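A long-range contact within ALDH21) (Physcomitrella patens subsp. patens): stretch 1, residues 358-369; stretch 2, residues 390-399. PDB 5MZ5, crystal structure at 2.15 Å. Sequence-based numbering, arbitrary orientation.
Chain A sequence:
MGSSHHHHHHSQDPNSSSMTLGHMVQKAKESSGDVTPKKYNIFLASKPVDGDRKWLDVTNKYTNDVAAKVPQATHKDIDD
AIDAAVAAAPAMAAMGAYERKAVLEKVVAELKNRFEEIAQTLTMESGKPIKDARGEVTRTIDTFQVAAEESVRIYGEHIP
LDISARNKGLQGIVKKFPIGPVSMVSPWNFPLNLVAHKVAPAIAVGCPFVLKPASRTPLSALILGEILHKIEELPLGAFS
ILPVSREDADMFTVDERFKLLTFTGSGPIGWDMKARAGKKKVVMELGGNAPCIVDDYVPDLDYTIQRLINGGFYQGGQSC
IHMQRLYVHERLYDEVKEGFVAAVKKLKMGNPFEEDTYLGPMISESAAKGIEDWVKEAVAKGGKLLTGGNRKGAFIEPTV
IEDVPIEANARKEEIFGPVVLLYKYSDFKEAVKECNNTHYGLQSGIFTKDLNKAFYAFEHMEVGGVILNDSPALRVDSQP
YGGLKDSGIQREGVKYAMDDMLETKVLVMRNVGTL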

# COMPACT_ATOMS: atom_id res chain seq x y z
N TYR A 358 -22.88 -8.82 36.12
CA TYR A 358 -22.48 -9.26 34.79
C TYR A 358 -23.57 -8.87 33.80
O TYR A 358 -23.26 -8.44 32.70
CB TYR A 358 -22.26 -10.77 34.76
CG TYR A 358 -21.61 -11.24 33.48
CD1 TYR A 358 -22.39 -11.55 32.36
CD2 TYR A 358 -20.22 -11.30 33.35
CE1 TYR A 358 -21.80 -11.92 31.15
CE2 TYR A 358 -19.62 -11.68 32.15
CZ TYR A 358 -20.41 -12.00 31.06
OH TYR A 358 -19.83 -12.38 29.87
N LEU A 359 -24.85 -9.06 34.18
CA LEU A 359 -26.00 -8.84 33.33
C LEU A 359 -26.95 -7.78 33.91
O LEU A 359 -27.52 -7.98 34.97
CB LEU A 359 -26.72 -10.20 33.09
CG LEU A 359 -28.07 -10.21 32.34
CD1 LEU A 359 -27.94 -9.70 30.92
CD2 LEU A 359 -28.65 -11.60 32.27
N GLY A 360 -27.09 -6.68 33.19
CA GLY A 360 -28.00 -5.60 33.55
C GLY A 360 -29.38 -5.80 32.94
O GLY A 360 -29.67 -6.85 32.35
N PRO A 361 -30.30 -4.81 33.04
CA PRO A 361 -31.63 -5.01 32.44
C PRO A 361 -31.61 -4.78 30.93
O PRO A 361 -30.62 -4.28 30.39
CB PRO A 361 -32.49 -3.97 33.15
CG PRO A 361 -31.52 -2.86 33.49
CD PRO A 361 -30.18 -3.49 33.71
N MET A 362 -32.71 -5.13 30.24
CA MET A 362 -32.83 -4.84 28.82
C MET A 362 -33.17 -3.34 28.71
O MET A 362 -33.51 -2.71 29.72
CB MET A 362 -33.86 -5.76 28.12
CG MET A 362 -33.48 -7.25 28.13
SD MET A 362 -32.02 -7.71 27.13
CE MET A 362 -30.70 -7.71 28.41
N ILE A 363 -33.02 -2.74 27.50
CA ILE A 363 -33.24 -1.31 27.28
C ILE A 363 -34.64 -0.84 27.73
O ILE A 363 -34.79 0.31 28.16
CB ILE A 363 -32.89 -0.89 25.82
CG1 ILE A 363 -32.65 0.65 25.69
CG2 ILE A 363 -33.93 -1.40 24.80
CD1 ILE A 363 -31.41 1.22 26.44
N SER A 364 -35.63 -1.74 27.67
CA SER A 364 -37.01 -1.47 28.08
C SER A 364 -37.70 -2.78 28.46
O SER A 364 -37.24 -3.86 28.09
CB SER A 364 -37.78 -0.77 26.96
OG SER A 364 -38.00 -1.63 25.85
N GLU A 365 -38.83 -2.66 29.19
CA GLU A 365 -39.66 -3.79 29.59
C GLU A 365 -40.28 -4.46 28.34
O GLU A 365 -40.40 -5.68 28.29
CB GLU A 365 -40.73 -3.35 30.59
CG GLU A 365 -41.43 -4.50 31.30
CD GLU A 365 -42.32 -4.14 32.47
OE1 GLU A 365 -43.46 -4.65 32.52
OE2 GLU A 365 -41.87 -3.39 33.37
N SER A 366 -40.64 -3.63 27.33
CA SER A 366 -41.18 -4.05 26.03
C SER A 366 -40.15 -4.92 25.27
O SER A 366 -40.51 -5.95 24.68
CB SER A 366 -41.61 -2.83 25.22
OG SER A 366 -41.63 -3.05 23.82
N ALA A 367 -38.86 -4.52 25.31
CA ALA A 367 -37.76 -5.27 24.69
C ALA A 367 -37.67 -6.65 25.38
O ALA A 367 -37.64 -7.67 24.69
CB ALA A 367 -36.44 -4.50 24.82
N ALA A 368 -37.70 -6.66 26.74
CA ALA A 368 -37.67 -7.88 27.57
C ALA A 368 -38.87 -8.81 27.28
O ALA A 368 -38.67 -10.01 27.13
CB ALA A 368 -37.64 -7.51 29.04
N LYS A 369 -40.11 -8.24 27.16
CA LYS A 369 -41.34 -8.99 26.85
C LYS A 369 -41.23 -9.68 25.49
O LYS A 369 -41.65 -10.83 25.37
CB LYS A 369 -42.58 -8.07 26.89
CG LYS A 369 -43.06 -7.70 28.28
CD LYS A 369 -44.24 -6.74 28.20
CE LYS A 369 -44.67 -6.23 29.54
NZ LYS A 369 -45.91 -5.40 29.45
N ASN A 390 -36.95 -16.72 32.06
CA ASN A 390 -37.91 -15.94 32.84
C ASN A 390 -37.64 -14.44 32.80
O ASN A 390 -36.48 -14.01 32.72
CB ASN A 390 -38.00 -16.43 34.29
CG ASN A 390 -38.41 -17.89 34.44
OD1 ASN A 390 -37.73 -18.68 35.07
ND2 ASN A 390 -39.55 -18.27 33.89
N ARG A 391 -38.73 -13.66 32.82
CA ARG A 391 -38.68 -12.20 32.80
C ARG A 391 -39.09 -11.65 34.17
O ARG A 391 -40.00 -12.16 34.82
CB ARG A 391 -39.59 -11.64 31.69
CG ARG A 391 -39.41 -10.16 31.39
CD ARG A 391 -40.59 -9.62 30.63
NE ARG A 391 -41.40 -8.72 31.46
CZ ARG A 391 -42.70 -8.87 31.69
NH1 ARG A 391 -43.37 -9.88 31.14
NH2 ARG A 391 -43.34 -8.01 32.45
N LYS A 392 -38.38 -10.60 34.61
CA LYS A 392 -38.61 -9.89 35.86
C LYS A 392 -38.46 -8.41 35.46
O LYS A 392 -37.33 -7.89 35.41
CB LYS A 392 -37.54 -10.32 36.88
CG LYS A 392 -37.87 -10.09 38.35
CD LYS A 392 -36.61 -10.18 39.25
CE LYS A 392 -35.71 -8.95 39.15
NZ LYS A 392 -34.31 -9.22 39.60
N GLY A 393 -39.58 -7.78 35.07
CA GLY A 393 -39.61 -6.41 34.58
C GLY A 393 -38.86 -6.29 33.26
O GLY A 393 -39.25 -6.92 32.27
N ALA A 394 -37.76 -5.52 33.24
CA ALA A 394 -36.92 -5.35 32.05
C ALA A 394 -35.77 -6.39 32.01
O ALA A 394 -35.05 -6.47 31.02
CB ALA A 394 -36.37 -3.93 31.99
N PHE A 395 -35.64 -7.19 33.08
CA PHE A 395 -34.63 -8.24 33.19
C PHE A 395 -35.08 -9.56 32.55
O PHE A 395 -36.21 -10.00 32.75
CB PHE A 395 -34.27 -8.49 34.66
CG PHE A 395 -33.39 -7.44 35.29
CD1 PHE A 395 -32.00 -7.52 35.19
CD2 PHE A 395 -33.94 -6.38 36.01
CE1 PHE A 395 -31.19 -6.55 35.80
CE2 PHE A 395 -33.12 -5.41 36.61
CZ PHE A 395 -31.75 -5.50 36.49
N ILE A 396 -34.17 -10.17 31.78
CA ILE A 396 -34.33 -11.48 31.15
C ILE A 396 -33.18 -12.30 31.69
O ILE A 396 -32.02 -11.89 31.58
CB ILE A 396 -34.33 -11.43 29.58
CG1 ILE A 396 -35.63 -10.84 29.02
CG2 ILE A 396 -34.07 -12.82 28.95
CD1 ILE A 396 -36.93 -11.81 29.11
N GLU A 397 -33.49 -13.46 32.26
CA GLU A 397 -32.49 -14.39 32.77
C GLU A 397 -31.58 -14.87 31.61
O GLU A 397 -32.09 -15.03 30.49
CB GLU A 397 -33.16 -15.61 33.39
CG GLU A 397 -33.72 -15.35 34.77
CD GLU A 397 -34.47 -16.51 35.39
OE1 GLU A 397 -34.64 -16.51 36.63
OE2 GLU A 397 -34.90 -17.42 34.64
N PRO A 398 -30.27 -15.09 31.84
CA PRO A 398 -29.43 -15.64 30.75
C PRO A 398 -30.00 -17.03 30.39
O PRO A 398 -30.24 -17.86 31.26
CB PRO A 398 -28.02 -15.68 31.34
CG PRO A 398 -28.20 -15.61 32.80
CD PRO A 398 -29.52 -14.98 33.12
N THR A 399 -30.37 -17.18 29.12
CA THR A 399 -31.08 -18.35 28.60
C THR A 399 -30.27 -19.15 27.60
O THR A 399 -29.56 -18.57 26.78
CB THR A 399 -32.40 -17.86 27.97
OG1 THR A 399 -33.09 -17.01 28.89
CG2 THR A 399 -33.31 -18.99 27.52
O HOH W 1 -31.51 -9.02 31.50

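Stretch 2 is a tight hairpin whose turn rests against the loop and first helical turn of stretch 1, and the two together bury 626 Å². In the first strand, Arg 391, with CA-to-CB directed toward stretch 1, packs along its length: its CG lies 4.0 Å from Ala 368 CB, and Lys 369 CG covers one face of the guanidinium, 3.6 Å from Arg 391 NH1. Arg 391 NH2 makes a salt bridge to Glu 365 OE1 at 3.4 Å, including a weak hydrogen bond; the stronger tie is local, from Arg 391 NE to Gly 393 O at 2.9 Å, which ties the side chain to the turn.

Lys 392 points away and stays in solvent, but its backbone opens a type II' turn that ends at Phe 395, closed by hydrogen bonds in both directions between these two residues. Gly 393 takes a positive phi of 65°, a value that by itself favours glycine, and its carbonyl O also packs 3.4 Å from Glu 365 CG.

Ala 394 is the closest point of approach between the backbones, its CA 4.0 Å from that of Glu 365. Here a methyl is enough: Ala 394 CB sits 4.0 Å from Pro 361 CB and 3.9 Å from Glu 365 N, where the helix begins. The carbonyl of Ala 394 accepts the one backbone-to-backbone hydrogen bond across the contact, from Met 362 N, at 2.8 Å and a nearly straight 161°. Ala 368 CB approaches the same oxygen to 3.4 Å. The helix start is itself secured by Ser 364, whose OG caps Ala 367 N at 3.1 Å.

Phe 395 starts away from stretch 1, yet its m rotamer brings the ring back beside the loop. Pro 361 CB stands 3.7 Å from the ring centroid, only 10° off the normal, a CH-pi contact in which the rigid pyrrolidine offers its C-H bonds to the aromatic face. Leu 359 O lies at the ring edge, 4.0 Å from Phe 395 CE1.

Ile 396 turns toward stretch 1 and packs its side chain in a buried position, its CG1 3.9 Å from Ala 368 CB and 4.3 Å from Met 362 CG, with CD1 3.2 Å from Ala 368 O. Its backbone is linked through a water, which accepts from Ile 396 N at 2.9 Å and donates to Gly 360 O at 3.0 Å. Glu 397 faces away. Pro 398 then closes the contact, its CD 3.6 Å from Leu 359 CD2, a methyl that also lies 3.5 Å from Ile 396 O.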